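Local coordinates for Tll1590 protein (Thermosynechococcus elongatus, PDB 6LDQ) that belongs to the sucrose-phosphate synthase group of GT-B glycosyltransferases, of which the model holds a Rossmann-like glycosyl transferase 4-like domain, at residues N112-G117 / E154-V159; Q176-L181 / G189-I194; A96-H101 / R124-F129; H46-T51 / Y104-I109. All blocks are in the same frame, centred on the assembly; numbering follows the deposited sequence.

Interaction 1: residues N112-G117 / E154-V159; sequences NYWLSG and ETRLMV
Arg156 lays the aliphatic part of its side chain across one face of the Trp114 indole. Arg156 CG stands 3.4 Å from the centroid of the Trp114 five-membered ring and only 10° off the ring normal, which meets the geometry of a CH-pi contact. Arg156 CD follows on the same side, 3.5 Å from Trp114 NE1, before the chain bends at chi3 and sends the guanidinium to a salt bridge with Asp153. Val159 reaches the indole at its edge, CG1 lying 3.9 Å from Trp114 CE3, and the methyl CG2 of Thr155 comes obliquely to the six-membered ring, 3.8 Å from Trp114 CH2. The face turned from Arg156 is covered by Leu115 CG, so the ring is held from both faces. Trp114 itself has CG set between the backbone N and the carbonyl carbon (chi1 73°), a torsion that swings the indole out toward helix 153-166. In the same turn, Ser116 OG donates to Asn112 O at 2.7 Å, tying the helix to the end of the preceding strand. The two short helical segments cross at 64° with axes 10.1 Å apart. Helix 113-126 directly follows strand 108-112, while helix 175-185 packs on Arg156 and Leu157 through Tyr180 and Val185.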
loop_
_atom_site.group_PDB
_atom_site.type_symbol
_atom_site.label_atom_id
_atom_site.label_comp_id
_atom_site.label_asym_id
_atom_site.label_seq_id
_atom_site.Cartn_x
_atom_site.Cartn_y
_atom_site.Cartn_z
ATOM N N ASN A 112 0.093 -1.148 2.228
ATOM C CA ASN A 112 -0.372 -0.943 3.595
ATOM C C ASN A 112 -0.186 -2.212 4.418
ATOM O O ASN A 112 -0.730 -3.259 4.063
ATOM C CB ASN A 112 -1.840 -0.565 3.650
ATOM C CG ASN A 112 -2.252 -0.085 5.028
ATOM O OD1 ASN A 112 -1.731 0.915 5.533
ATOM N ND2 ASN A 112 -3.192 -0.786 5.641
ATOM N N TYR A 113 0.511 -2.085 5.553
ATOM C CA TYR A 113 0.867 -3.214 6.416
ATOM C C TYR A 113 1.854 -4.171 5.748
ATOM O O TYR A 113 1.879 -4.315 4.524
ATOM C CB TYR A 113 -0.386 -3.974 6.874
ATOM C CG TYR A 113 -0.137 -4.914 8.043
ATOM C CD1 TYR A 113 0.472 -4.462 9.208
ATOM C CD2 TYR A 113 -0.535 -6.246 7.980
ATOM C CE1 TYR A 113 0.690 -5.315 10.279
ATOM C CE2 TYR A 113 -0.318 -7.106 9.033
ATOM C CZ TYR A 113 0.292 -6.635 10.184
ATOM O OH TYR A 113 0.498 -7.494 11.237
ATOM N N TRP A 114 2.651 -4.881 6.561
ATOM C CA TRP A 114 3.779 -5.626 6.005
ATOM C C TRP A 114 3.347 -6.652 4.967
ATOM O O TRP A 114 4.106 -6.925 4.029
ATOM C CB TRP A 114 4.586 -6.282 7.141
ATOM C CG TRP A 114 3.964 -7.468 7.808
ATOM C CD1 TRP A 114 3.202 -7.465 8.942
ATOM C CD2 TRP A 114 4.107 -8.847 7.424
ATOM N NE1 TRP A 114 2.842 -8.764 9.279
ATOM C CE2 TRP A 114 3.378 -9.622 8.354
ATOM C CE3 TRP A 114 4.768 -9.497 6.381
ATOM C CZ2 TRP A 114 3.319 -11.015 8.280
ATOM C CZ3 TRP A 114 4.695 -10.877 6.301
ATOM C CH2 TRP A 114 3.971 -11.618 7.241
ATOM N N LEU A 115 2.131 -7.206 5.099
ATOM C CA LEU A 115 1.647 -8.234 4.169
ATOM C C LEU A 115 1.487 -7.674 2.753
ATOM O O LEU A 115 1.968 -8.255 1.778
ATOM C CB LEU A 115 0.307 -8.801 4.663
ATOM C CG LEU A 115 0.308 -9.689 5.917
ATOM C CD1 LEU A 115 -1.073 -9.723 6.527
ATOM C CD2 LEU A 115 0.773 -11.106 5.576
ATOM N N SER A 116 0.783 -6.562 2.623
ATOM C CA SER A 116 0.751 -5.870 1.335
ATOM C C SER A 116 2.158 -5.478 0.893
ATOM O O SER A 116 2.454 -5.458 -0.305
ATOM C CB SER A 116 -0.139 -4.640 1.439
ATOM O OG SER A 116 -1.384 -4.965 2.042
ATOM N N GLY A 117 3.058 -5.214 1.850
ATOM C CA GLY A 117 4.406 -4.806 1.495
ATOM C C GLY A 117 5.217 -5.886 0.821
ATOM O O GLY A 117 6.034 -5.600 -0.056
ATOM N N GLU A 154 9.247 -14.567 12.552
ATOM C CA GLU A 154 10.443 -14.678 11.728
ATOM C C GLU A 154 10.187 -14.140 10.331
ATOM O O GLU A 154 10.984 -13.355 9.800
ATOM C CB GLU A 154 10.899 -16.132 11.666
ATOM C CG GLU A 154 11.841 -16.477 10.523
ATOM C CD GLU A 154 12.385 -17.902 10.662
ATOM O OE1 GLU A 154 12.931 -18.452 9.681
ATOM O OE2 GLU A 154 12.264 -18.469 11.772
ATOM N N THR A 155 9.064 -14.541 9.730
ATOM C CA THR A 155 8.707 -14.034 8.411
ATOM C C THR A 155 8.503 -12.528 8.445
ATOM O O THR A 155 9.069 -11.794 7.627
ATOM C CB THR A 155 7.446 -14.737 7.905
ATOM O OG1 THR A 155 7.796 -16.057 7.494
ATOM C CG2 THR A 155 6.840 -13.980 6.720
ATOM N N ARG A 156 7.690 -12.048 9.388
ATOM C CA ARG A 156 7.371 -10.623 9.418
ATOM C C ARG A 156 8.640 -9.777 9.490
ATOM O O ARG A 156 8.812 -8.826 8.718
ATOM C CB ARG A 156 6.436 -10.335 10.594
ATOM C CG ARG A 156 5.953 -8.892 10.699
ATOM C CD ARG A 156 5.137 -8.692 11.957
ATOM N NE ARG A 156 6.000 -8.673 13.134
ATOM C CZ ARG A 156 5.924 -9.522 14.151
ATOM N NH1 ARG A 156 5.016 -10.485 14.157
ATOM N NH2 ARG A 156 6.772 -9.403 15.173
ATOM N N LEU A 157 9.564 -10.136 10.386
ATOM C CA LEU A 157 10.776 -9.347 10.576
ATOM C C LEU A 157 11.638 -9.315 9.316
ATOM O O LEU A 157 12.176 -8.261 8.952
ATOM C CB LEU A 157 11.576 -9.905 11.762
ATOM C CG LEU A 157 11.261 -9.214 13.091
ATOM C CD1 LEU A 157 11.683 -7.735 13.058
ATOM C CD2 LEU A 157 9.777 -9.350 13.467
ATOM N N MET A 158 11.820 -10.462 8.663
ATOM C CA MET A 158 12.626 -10.496 7.445
ATOM C C MET A 158 11.969 -9.671 6.344
ATOM O O MET A 158 12.644 -8.940 5.604
ATOM C CB MET A 158 12.798 -11.937 6.962
ATOM C CG MET A 158 13.766 -12.787 7.805
ATOM S SD MET A 158 13.712 -14.496 7.211
ATOM C CE MET A 158 14.968 -14.408 5.954
ATOM N N VAL A 159 10.650 -9.768 6.234
ATOM C CA VAL A 159 9.947 -9.014 5.194
ATOM C C VAL A 159 9.980 -7.527 5.511
ATOM O O VAL A 159 10.209 -6.689 4.629
ATOM C CB VAL A 159 8.501 -9.515 5.042
ATOM C CG1 VAL A 159 7.739 -8.611 4.041
ATOM C CG2 VAL A 159 8.456 -10.966 4.611
#

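Interaction 2: residues Q176-L181 / G189-I194; sequences QEEAYL and GQTRLI
Thr191 and Glu178 carry the polar part of this contact through one side-chain hydrogen bond. Thr191 OG1 donates over 2.9 Å to Glu178 OE2, which accepts on its anti lone pair, directed away from OE1. The threonine hydroxyl sits between its own backbone N and carbonyl carbon (chi1 43°), and the glutamate chain bends at chi2 (-80°), which brings the carboxylate to it. Charge adds a second grip on the same oxygen: OE2 also forms a salt bridge with Arg182, whose NH2 bonds to Gly189 O and, weakly, to Thr191 OG1. Arg182 therefore links helix and loop on the same patch, and its positive charge would be expected to favour the ionised carboxylate. The apolar part is looser. Thr191 CG2 faces Leu181 CD1 at 4.3 Å, with the helix presenting both Glu178 and Leu181 toward the strand, one turn apart. The buried area is modest, 116 Å² over both sides. Strand 169-172, helix 175-185 and strand 191-193 make a beta-alpha-beta unit with parallel strands. Val172 of the first strand touches both Glu178 and Leu181, Leu164 of helix 153-166 meets Leu181, and strand 191-193 forms one outer edge of the sheet within this chain.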
loop_
_atom_site.group_PDB
_atom_site.type_symbol
_atom_site.label_atom_id
_atom_site.label_comp_id
_atom_site.label_asym_id
_atom_site.label_seq_id
_atom_site.Cartn_x
_atom_site.Cartn_y
_atom_site.Cartn_z
ATOM N N GLN A 176 5.923 6.423 18.507
ATOM C CA GLN A 176 6.129 5.181 19.244
ATOM C C GLN A 176 6.382 4.020 18.290
ATOM O O GLN A 176 7.264 3.188 18.534
ATOM C CB GLN A 176 4.927 4.922 20.154
ATOM C CG GLN A 176 4.995 3.657 20.988
ATOM C CD GLN A 176 6.347 3.454 21.662
ATOM O OE1 GLN A 176 6.936 4.387 22.220
ATOM N NE2 GLN A 176 6.856 2.227 21.581
ATOM N N GLU A 177 5.653 3.971 17.168
ATOM C CA GLU A 177 5.904 2.914 16.189
ATOM C C GLU A 177 7.209 3.146 15.431
ATOM O O GLU A 177 7.892 2.179 15.073
ATOM C CB GLU A 177 4.703 2.785 15.242
ATOM C CG GLU A 177 3.395 2.583 16.023
ATOM C CD GLU A 177 2.277 1.869 15.257
ATOM O OE1 GLU A 177 2.260 1.858 14.002
ATOM O OE2 GLU A 177 1.378 1.325 15.939
ATOM N N GLU A 178 7.591 4.409 15.194
ATOM C CA GLU A 178 8.936 4.684 14.686
ATOM C C GLU A 178 9.997 4.201 15.666
ATOM O O GLU A 178 11.048 3.686 15.262
ATOM C CB GLU A 178 9.116 6.188 14.434
ATOM C CG GLU A 178 9.894 6.508 13.168
ATOM C CD GLU A 178 11.371 6.363 13.381
ATOM O OE1 GLU A 178 11.780 6.399 14.549
ATOM O OE2 GLU A 178 12.125 6.225 12.396
ATOM N N ALA A 179 9.763 4.408 16.957
ATOM C CA ALA A 179 10.736 3.962 17.944
ATOM C C ALA A 179 10.845 2.447 17.926
ATOM O O ALA A 179 11.949 1.894 17.974
ATOM C CB ALA A 179 10.339 4.465 19.329
ATOM N N TYR A 180 9.704 1.764 17.826
ATOM C CA TYR A 180 9.717 0.304 17.776
ATOM C C TYR A 180 10.477 -0.189 16.556
ATOM O O TYR A 180 11.321 -1.088 16.661
ATOM C CB TYR A 180 8.292 -0.249 17.762
ATOM C CG TYR A 180 8.245 -1.683 17.291
ATOM C CD1 TYR A 180 8.552 -2.726 18.159
ATOM C CD2 TYR A 180 7.928 -2.002 15.968
ATOM C CE1 TYR A 180 8.536 -4.049 17.734
ATOM C CE2 TYR A 180 7.911 -3.327 15.533
ATOM C CZ TYR A 180 8.217 -4.345 16.418
ATOM O OH TYR A 180 8.190 -5.661 15.989
ATOM N N LEU A 181 10.162 0.369 15.382
ATOM C CA LEU A 181 10.824 -0.041 14.148
ATOM C C LEU A 181 12.339 0.058 14.283
ATOM O O LEU A 181 13.070 -0.877 13.940
ATOM C CB LEU A 181 10.335 0.820 12.978
ATOM C CG LEU A 181 9.347 0.266 11.937
ATOM C CD1 LEU A 181 9.076 1.336 10.886
ATOM C CD2 LEU A 181 9.844 -1.023 11.270
ATOM N N GLY A 189 16.455 2.607 5.796
ATOM C CA GLY A 189 15.331 3.169 5.070
ATOM C C GLY A 189 14.968 4.579 5.512
ATOM O O GLY A 189 15.447 5.102 6.522
ATOM N N GLN A 190 14.093 5.203 4.722
ATOM C CA GLN A 190 13.571 6.533 5.012
ATOM C C GLN A 190 12.158 6.395 5.566
ATOM O O GLN A 190 11.279 5.846 4.896
ATOM C CB GLN A 190 13.576 7.413 3.761
ATOM C CG GLN A 190 13.972 8.878 4.030
ATOM C CD GLN A 190 13.519 9.826 2.930
ATOM O OE1 GLN A 190 12.884 9.410 1.958
ATOM N NE2 GLN A 190 13.842 11.113 3.080
ATOM N N THR A 191 11.950 6.862 6.793
ATOM C CA THR A 191 10.636 6.910 7.412
ATOM C C THR A 191 10.148 8.353 7.467
ATOM O O THR A 191 10.941 9.287 7.614
ATOM C CB THR A 191 10.652 6.302 8.823
ATOM O OG1 THR A 191 11.814 6.756 9.538
ATOM C CG2 THR A 191 10.675 4.753 8.758
ATOM N N ARG A 192 8.835 8.531 7.348
ATOM C CA ARG A 192 8.217 9.845 7.465
ATOM C C ARG A 192 6.994 9.727 8.356
ATOM O O ARG A 192 6.279 8.724 8.294
ATOM C CB ARG A 192 7.814 10.397 6.094
ATOM C CG ARG A 192 8.987 10.668 5.187
ATOM C CD ARG A 192 9.428 12.120 5.292
ATOM N NE ARG A 192 10.847 12.274 4.979
ATOM C CZ ARG A 192 11.466 13.447 4.886
ATOM N NH1 ARG A 192 10.791 14.579 5.078
ATOM N NH2 ARG A 192 12.760 13.488 4.596
ATOM N N LEU A 193 6.751 10.757 9.166
ATOM C CA LEU A 193 5.652 10.757 10.126
ATOM C C LEU A 193 4.410 11.315 9.458
ATOM O O LEU A 193 4.365 12.502 9.123
ATOM C CB LEU A 193 5.992 11.581 11.364
ATOM C CG LEU A 193 4.924 11.548 12.454
ATOM C CD1 LEU A 193 4.758 10.109 12.996
ATOM C CD2 LEU A 193 5.285 12.492 13.591
ATOM N N ILE A 194 3.405 10.470 9.278
ATOM C CA ILE A 194 2.064 10.905 8.909
ATOM C C ILE A 194 1.096 10.345 9.941
ATOM O O ILE A 194 0.741 9.165 9.901
ATOM C CB ILE A 194 1.690 10.460 7.486
ATOM C CG1 ILE A 194 2.838 10.740 6.515
ATOM C CG2 ILE A 194 0.407 11.153 7.032
ATOM C CD1 ILE A 194 3.144 12.206 6.305
#

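Interaction 3: residues A96-H101 / R124-F129; sequences AFKAYH and RQQFNF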
loop_
_atom_site.group_PDB
_atom_site.type_symbol
_atom_site.label_atom_id
_atom_site.label_comp_id
_atom_site.label_asym_id
_atom_site.label_seq_id
_atom_site.Cartn_x
_atom_site.Cartn_y
_atom_site.Cartn_z
ATOM N N ALA A 96 -3.042 -11.711 -9.363
ATOM C CA ALA A 96 -4.281 -11.005 -9.661
ATOM C C ALA A 96 -4.030 -9.522 -9.894
ATOM O O ALA A 96 -4.628 -8.910 -10.795
ATOM C CB ALA A 96 -5.271 -11.204 -8.518
ATOM N N PHE A 97 -3.154 -8.921 -9.077
ATOM C CA PHE A 97 -2.837 -7.506 -9.233
ATOM C C PHE A 97 -2.105 -7.247 -10.541
ATOM O O PHE A 97 -2.329 -6.214 -11.194
ATOM C CB PHE A 97 -1.999 -7.007 -8.050
ATOM C CG PHE A 97 -1.568 -5.560 -8.182
ATOM C CD1 PHE A 97 -2.410 -4.537 -7.777
ATOM C CD2 PHE A 97 -0.338 -5.221 -8.738
ATOM C CE1 PHE A 97 -2.029 -3.198 -7.910
ATOM C CE2 PHE A 97 0.042 -3.875 -8.880
ATOM C CZ PHE A 97 -0.798 -2.880 -8.457
ATOM N N LYS A 98 -1.227 -8.178 -10.940
ATOM C CA LYS A 98 -0.429 -7.982 -12.145
ATOM C C LYS A 98 -1.290 -7.872 -13.402
ATOM O O LYS A 98 -0.839 -7.268 -14.382
ATOM C CB LYS A 98 0.594 -9.105 -12.294
ATOM C CG LYS A 98 1.850 -8.891 -11.445
ATOM C CD LYS A 98 2.806 -10.070 -11.530
ATOM C CE LYS A 98 3.669 -10.020 -12.785
ATOM N NZ LYS A 98 3.027 -10.747 -13.917
ATOM N N ALA A 99 -2.521 -8.401 -13.391
ATOM C CA ALA A 99 -3.421 -8.172 -14.521
ATOM C C ALA A 99 -3.844 -6.708 -14.623
ATOM O O ALA A 99 -4.037 -6.202 -15.735
ATOM C CB ALA A 99 -4.664 -9.059 -14.422
ATOM N N TYR A 100 -4.012 -6.021 -13.486
ATOM C CA TYR A 100 -4.313 -4.586 -13.512
ATOM C C TYR A 100 -3.073 -3.753 -13.795
ATOM O O TYR A 100 -3.133 -2.793 -14.580
ATOM C CB TYR A 100 -4.952 -4.149 -12.191
ATOM C CG TYR A 100 -6.414 -4.495 -12.092
ATOM C CD1 TYR A 100 -6.830 -5.756 -11.640
ATOM C CD2 TYR A 100 -7.388 -3.576 -12.453
ATOM C CE1 TYR A 100 -8.174 -6.086 -11.563
ATOM C CE2 TYR A 100 -8.736 -3.901 -12.379
ATOM C CZ TYR A 100 -9.123 -5.149 -11.931
ATOM O OH TYR A 100 -10.468 -5.434 -11.860
ATOM N N HIS A 101 -1.953 -4.077 -13.145
ATOM C CA HIS A 101 -0.702 -3.370 -13.395
ATOM C C HIS A 101 -0.233 -3.542 -14.836
ATOM O O HIS A 101 0.480 -2.678 -15.364
ATOM C CB HIS A 101 0.383 -3.855 -12.418
ATOM C CG HIS A 101 1.741 -3.295 -12.704
ATOM N ND1 HIS A 101 2.706 -3.992 -13.399
ATOM C CD2 HIS A 101 2.291 -2.098 -12.397
ATOM C CE1 HIS A 101 3.793 -3.248 -13.507
ATOM N NE2 HIS A 101 3.566 -2.091 -12.912
ATOM N N ARG A 124 8.318 -4.646 -6.915
ATOM C CA ARG A 124 9.478 -3.789 -7.140
ATOM C C ARG A 124 10.657 -4.570 -7.703
ATOM O O ARG A 124 11.511 -3.989 -8.381
ATOM C CB ARG A 124 9.875 -3.068 -5.842
ATOM C CG ARG A 124 10.875 -1.915 -6.001
ATOM C CD ARG A 124 10.373 -0.809 -6.938
ATOM N NE ARG A 124 11.413 0.184 -7.240
ATOM C CZ ARG A 124 12.421 -0.013 -8.092
ATOM N NH1 ARG A 124 12.538 -1.164 -8.743
ATOM N NH2 ARG A 124 13.325 0.931 -8.288
ATOM N N GLN A 125 10.728 -5.882 -7.446
ATOM C CA GLN A 125 11.817 -6.662 -8.026
ATOM C C GLN A 125 11.676 -6.818 -9.532
ATOM O O GLN A 125 12.667 -7.119 -10.207
ATOM C CB GLN A 125 11.893 -8.049 -7.394
ATOM C CG GLN A 125 12.258 -8.063 -5.934
ATOM C CD GLN A 125 12.260 -9.470 -5.360
ATOM O OE1 GLN A 125 12.778 -10.398 -5.975
ATOM N NE2 GLN A 125 11.660 -9.636 -4.185
ATOM N N GLN A 126 10.468 -6.640 -10.066
ATOM C CA GLN A 126 10.198 -6.850 -11.482
ATOM C C GLN A 126 9.998 -5.553 -12.246
ATOM O O GLN A 126 10.338 -5.483 -13.432
ATOM C CB GLN A 126 8.950 -7.728 -11.659
ATOM C CG GLN A 126 8.581 -8.036 -13.110
ATOM C CD GLN A 126 7.469 -9.079 -13.235
ATOM O OE1 GLN A 126 6.975 -9.613 -12.238
ATOM N NE2 GLN A 126 7.070 -9.366 -14.469
ATOM N N PHE A 127 9.476 -4.525 -11.588
ATOM C CA PHE A 127 9.099 -3.286 -12.246
ATOM C C PHE A 127 9.755 -2.096 -11.561
ATOM O O PHE A 127 10.257 -2.192 -10.433
ATOM C CB PHE A 127 7.582 -3.122 -12.243
ATOM C CG PHE A 127 6.854 -4.276 -12.861
ATOM C CD1 PHE A 127 6.963 -4.525 -14.222
ATOM C CD2 PHE A 127 6.055 -5.102 -12.089
ATOM C CE1 PHE A 127 6.293 -5.583 -14.804
ATOM C CE2 PHE A 127 5.372 -6.149 -12.657
ATOM C CZ PHE A 127 5.491 -6.395 -14.027
ATOM N N ASN A 128 9.750 -0.972 -12.279
ATOM C CA ASN A 128 10.264 0.311 -11.805
ATOM C C ASN A 128 9.080 1.220 -11.505
ATOM O O ASN A 128 8.446 1.743 -12.424
ATOM C CB ASN A 128 11.184 0.964 -12.839
ATOM C CG ASN A 128 12.501 0.228 -12.997
ATOM O OD1 ASN A 128 12.991 -0.402 -12.056
ATOM N ND2 ASN A 128 13.076 0.288 -14.194
ATOM N N PHE A 129 8.793 1.411 -10.224
ATOM C CA PHE A 129 7.757 2.325 -9.780
ATOM C C PHE A 129 8.198 2.968 -8.474
ATOM O O PHE A 129 9.120 2.492 -7.804
ATOM C CB PHE A 129 6.399 1.614 -9.617
ATOM C CG PHE A 129 6.424 0.430 -8.676
ATOM C CD1 PHE A 129 6.741 -0.833 -9.138
ATOM C CD2 PHE A 129 6.106 0.583 -7.333
ATOM C CE1 PHE A 129 6.768 -1.943 -8.268
ATOM C CE2 PHE A 129 6.114 -0.514 -6.465
ATOM C CZ PHE A 129 6.446 -1.785 -6.941
#
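The nearest alpha carbons, those of His101 and Phe127, are 9.9 Å apart, and residues 96-101 and 124-129 meet through their side chains. His101 and Phe127 approach from opposite directions and form an edge-to-face pair, ring centroids 4.1 Å apart and planes at 50°. The imidazole leads with His101 CE1, which stands 3.1 Å above the centre of the Phe127 ring plane; His101 CG lies opposite the backbone N (chi1 173°), which extends the imidazole toward Phe127. Gln126 CG covers the other phenyl face, so the ring is sandwiched between its sequence neighbour and the histidine. Both helices flank the largely parallel sheet of a Rossmann-like domain, and strand 108-112 joins them in a helix-strand-helix succession. Phe97 and Phe129 both pack on Ile109 of that strand. Beside this pair, Lys98 CE comes to the phenyl edge of Phe127, 4.2 Å from Phe127 CE2, and approaches Gln126 OE1 at 3.4 Å.

Interaction 4: residues H46-T51 / Y104-I109; sequences HVDMFT and YGYPLI
Tyr106 and Asp48 are brought together by similar first torsions: both have CG beside the backbone N, with chi1 -53° in the tyrosine and -73° in the aspartate. The contact lies within a Rossmann-like domain, where strand 47-52 and strand 108-112 flank strand 8-11; Tyr106 is on the loop leading into strand 108-112. Tyr106 OH donates to Asp48 OD2 over 2.7 Å, meeting the anti side of the oxygen 20° out of the carboxylate plane. The carboxylate is nearly perpendicular to the phenol ring. Its other oxygen, OD1, is engaged in a salt bridge with Arg69, so the buried charge has a counterion as well as a hydroxyl donor, which probably favours the ionised form. Tyr104 turns a ring face to OD2 and lays its CB on a face of Tyr106. Phe50 and Tyr106 approach from opposite directions with their rings steeply inclined, and the phenol oxygen lies in the phenyl plane at the ring edge, with Phe50 CZ 3.2 Å from Tyr106 OH.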
loop_
_atom_site.group_PDB
_atom_site.type_symbol
_atom_site.label_atom_id
_atom_site.label_comp_id
_atom_site.label_asym_id
_atom_site.label_seq_id
_atom_site.Cartn_x
_atom_site.Cartn_y
_atom_site.Cartn_z
ATOM N N HIS A 46 -5.743 9.984 -9.360
ATOM C CA HIS A 46 -6.481 8.860 -9.933
ATOM C C HIS A 46 -6.073 7.602 -9.166
ATOM O O HIS A 46 -4.942 7.135 -9.312
ATOM C CB HIS A 46 -6.176 8.734 -11.423
ATOM C CG HIS A 46 -6.417 9.998 -12.194
ATOM N ND1 HIS A 46 -6.277 10.069 -13.564
ATOM C CD2 HIS A 46 -6.792 11.235 -11.789
ATOM C CE1 HIS A 46 -6.555 11.298 -13.968
ATOM N NE2 HIS A 46 -6.874 12.025 -12.911
ATOM N N VAL A 47 -6.981 7.064 -8.343
ATOM C CA VAL A 47 -6.644 6.070 -7.317
ATOM C C VAL A 47 -7.418 4.770 -7.533
ATOM O O VAL A 47 -8.652 4.756 -7.439
ATOM C CB VAL A 47 -6.946 6.582 -5.901
ATOM C CG1 VAL A 47 -6.534 5.505 -4.862
ATOM C CG2 VAL A 47 -6.308 7.944 -5.641
ATOM N N ASP A 48 -6.683 3.665 -7.697
ATOM C CA ASP A 48 -7.211 2.304 -7.661
ATOM C C ASP A 48 -6.700 1.654 -6.374
ATOM O O ASP A 48 -5.490 1.528 -6.198
ATOM C CB ASP A 48 -6.740 1.494 -8.877
ATOM C CG ASP A 48 -7.447 1.906 -10.204
ATOM O OD1 ASP A 48 -8.564 2.439 -10.134
ATOM O OD2 ASP A 48 -6.873 1.670 -11.286
ATOM N N MET A 49 -7.613 1.260 -5.486
ATOM C CA MET A 49 -7.284 0.571 -4.244
ATOM C C MET A 49 -7.626 -0.908 -4.393
ATOM O O MET A 49 -8.715 -1.242 -4.868
ATOM C CB MET A 49 -8.061 1.176 -3.069
ATOM C CG MET A 49 -7.640 2.597 -2.679
ATOM S SD MET A 49 -8.920 3.395 -1.688
ATOM C CE MET A 49 -10.065 3.770 -3.014
ATOM N N PHE A 50 -6.701 -1.787 -4.001
ATOM C CA PHE A 50 -6.869 -3.231 -4.151
ATOM C C PHE A 50 -6.884 -3.893 -2.776
ATOM O O PHE A 50 -6.010 -3.621 -1.934
ATOM C CB PHE A 50 -5.753 -3.853 -5.011
ATOM C CG PHE A 50 -5.692 -3.323 -6.429
ATOM C CD1 PHE A 50 -5.123 -2.075 -6.712
ATOM C CD2 PHE A 50 -6.203 -4.074 -7.481
ATOM C CE1 PHE A 50 -5.080 -1.598 -8.032
ATOM C CE2 PHE A 50 -6.161 -3.598 -8.796
ATOM C CZ PHE A 50 -5.597 -2.356 -9.067
ATOM N N THR A 51 -7.890 -4.735 -2.548
ATOM C CA THR A 51 -7.962 -5.596 -1.383
ATOM C C THR A 51 -8.425 -6.965 -1.870
ATOM O O THR A 51 -8.771 -7.145 -3.045
ATOM C CB THR A 51 -8.885 -4.991 -0.294
ATOM O OG1 THR A 51 -8.843 -5.804 0.900
ATOM C CG2 THR A 51 -10.334 -4.841 -0.788
ATOM N N TYR A 104 -2.637 -0.715 -16.488
ATOM C CA TYR A 104 -2.614 0.648 -15.960
ATOM C C TYR A 104 -1.212 1.168 -15.707
ATOM O O TYR A 104 -1.026 2.391 -15.654
ATOM C CB TYR A 104 -3.449 0.736 -14.681
ATOM C CG TYR A 104 -4.917 0.549 -14.987
ATOM C CD1 TYR A 104 -5.709 1.619 -15.377
ATOM C CD2 TYR A 104 -5.490 -0.704 -14.939
ATOM C CE1 TYR A 104 -7.048 1.438 -15.690
ATOM C CE2 TYR A 104 -6.813 -0.898 -15.241
ATOM C CZ TYR A 104 -7.593 0.175 -15.620
ATOM O OH TYR A 104 -8.916 -0.049 -15.910
ATOM N N GLY A 105 -0.230 0.286 -15.568
ATOM C CA GLY A 105 1.158 0.710 -15.450
ATOM C C GLY A 105 1.456 1.672 -14.321
ATOM O O GLY A 105 2.334 2.529 -14.474
ATOM N N TYR A 106 0.747 1.562 -13.194
ATOM C CA TYR A 106 0.884 2.441 -12.026
ATOM C C TYR A 106 2.309 2.907 -11.743
ATOM O O TYR A 106 3.157 2.097 -11.329
ATOM C CB TYR A 106 0.335 1.736 -10.782
ATOM C CG TYR A 106 -1.074 1.207 -10.944
ATOM C CD1 TYR A 106 -2.163 2.065 -10.975
ATOM C CD2 TYR A 106 -1.309 -0.149 -11.090
ATOM C CE1 TYR A 106 -3.461 1.585 -11.131
ATOM C CE2 TYR A 106 -2.598 -0.648 -11.245
ATOM C CZ TYR A 106 -3.671 0.215 -11.261
ATOM O OH TYR A 106 -4.945 -0.282 -11.427
ATOM N N PRO A 107 2.609 4.206 -11.927
ATOM C CA PRO A 107 3.953 4.711 -11.591
ATOM C C PRO A 107 4.223 4.782 -10.104
ATOM O O PRO A 107 5.378 4.951 -9.706
ATOM C CB PRO A 107 3.972 6.126 -12.210
ATOM C CG PRO A 107 2.512 6.493 -12.399
ATOM C CD PRO A 107 1.847 5.183 -12.742
ATOM N N LEU A 108 3.194 4.747 -9.280
ATOM C CA LEU A 108 3.351 4.763 -7.837
ATOM C C LEU A 108 2.426 3.699 -7.280
ATOM O O LEU A 108 1.279 3.553 -7.721
ATOM C CB LEU A 108 3.020 6.134 -7.233
ATOM C CG LEU A 108 3.176 6.402 -5.733
ATOM C CD1 LEU A 108 3.603 7.873 -5.538
ATOM C CD2 LEU A 108 1.866 6.140 -5.003
ATOM N N ILE A 109 2.945 2.930 -6.341
ATOM C CA ILE A 109 2.164 1.929 -5.639
ATOM C C ILE A 109 2.422 2.126 -4.157
ATOM O O ILE A 109 3.581 2.152 -3.737
ATOM C CB ILE A 109 2.538 0.499 -6.070
ATOM C CG1 ILE A 109 2.353 0.315 -7.585
ATOM C CG2 ILE A 109 1.695 -0.494 -5.305
ATOM C CD1 ILE A 109 2.410 -1.164 -8.026
#

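Interactions 3 and 4 touch, with centres 10 Å apart: Phe50 meets Phe97 and Tyr100, Phe97 CE1 lying 3.4 Å from Phe50 CE1, and Phe97 CZ reaches Ile109 CD1 at 3.7 Å. Interaction 1 shares helix 113-126 with interaction 3, using its N-terminal part where interaction 3 uses its C-terminal end, and their centres are 18 Å apart. Toward the other edge of the sheet, interactions 1 and 2 touch loosely, Arg156 NH2 lying 4.1 Å from Tyr180 OH. Interactions 2 and 4 involve the same sheet on opposite sides of the chain's centre, with centres about 24 Å apart. Bound thiocyanate, probably from crystallisation, lies about 4 Å from the Trp114 side chain and about 5 Å from that of Leu181.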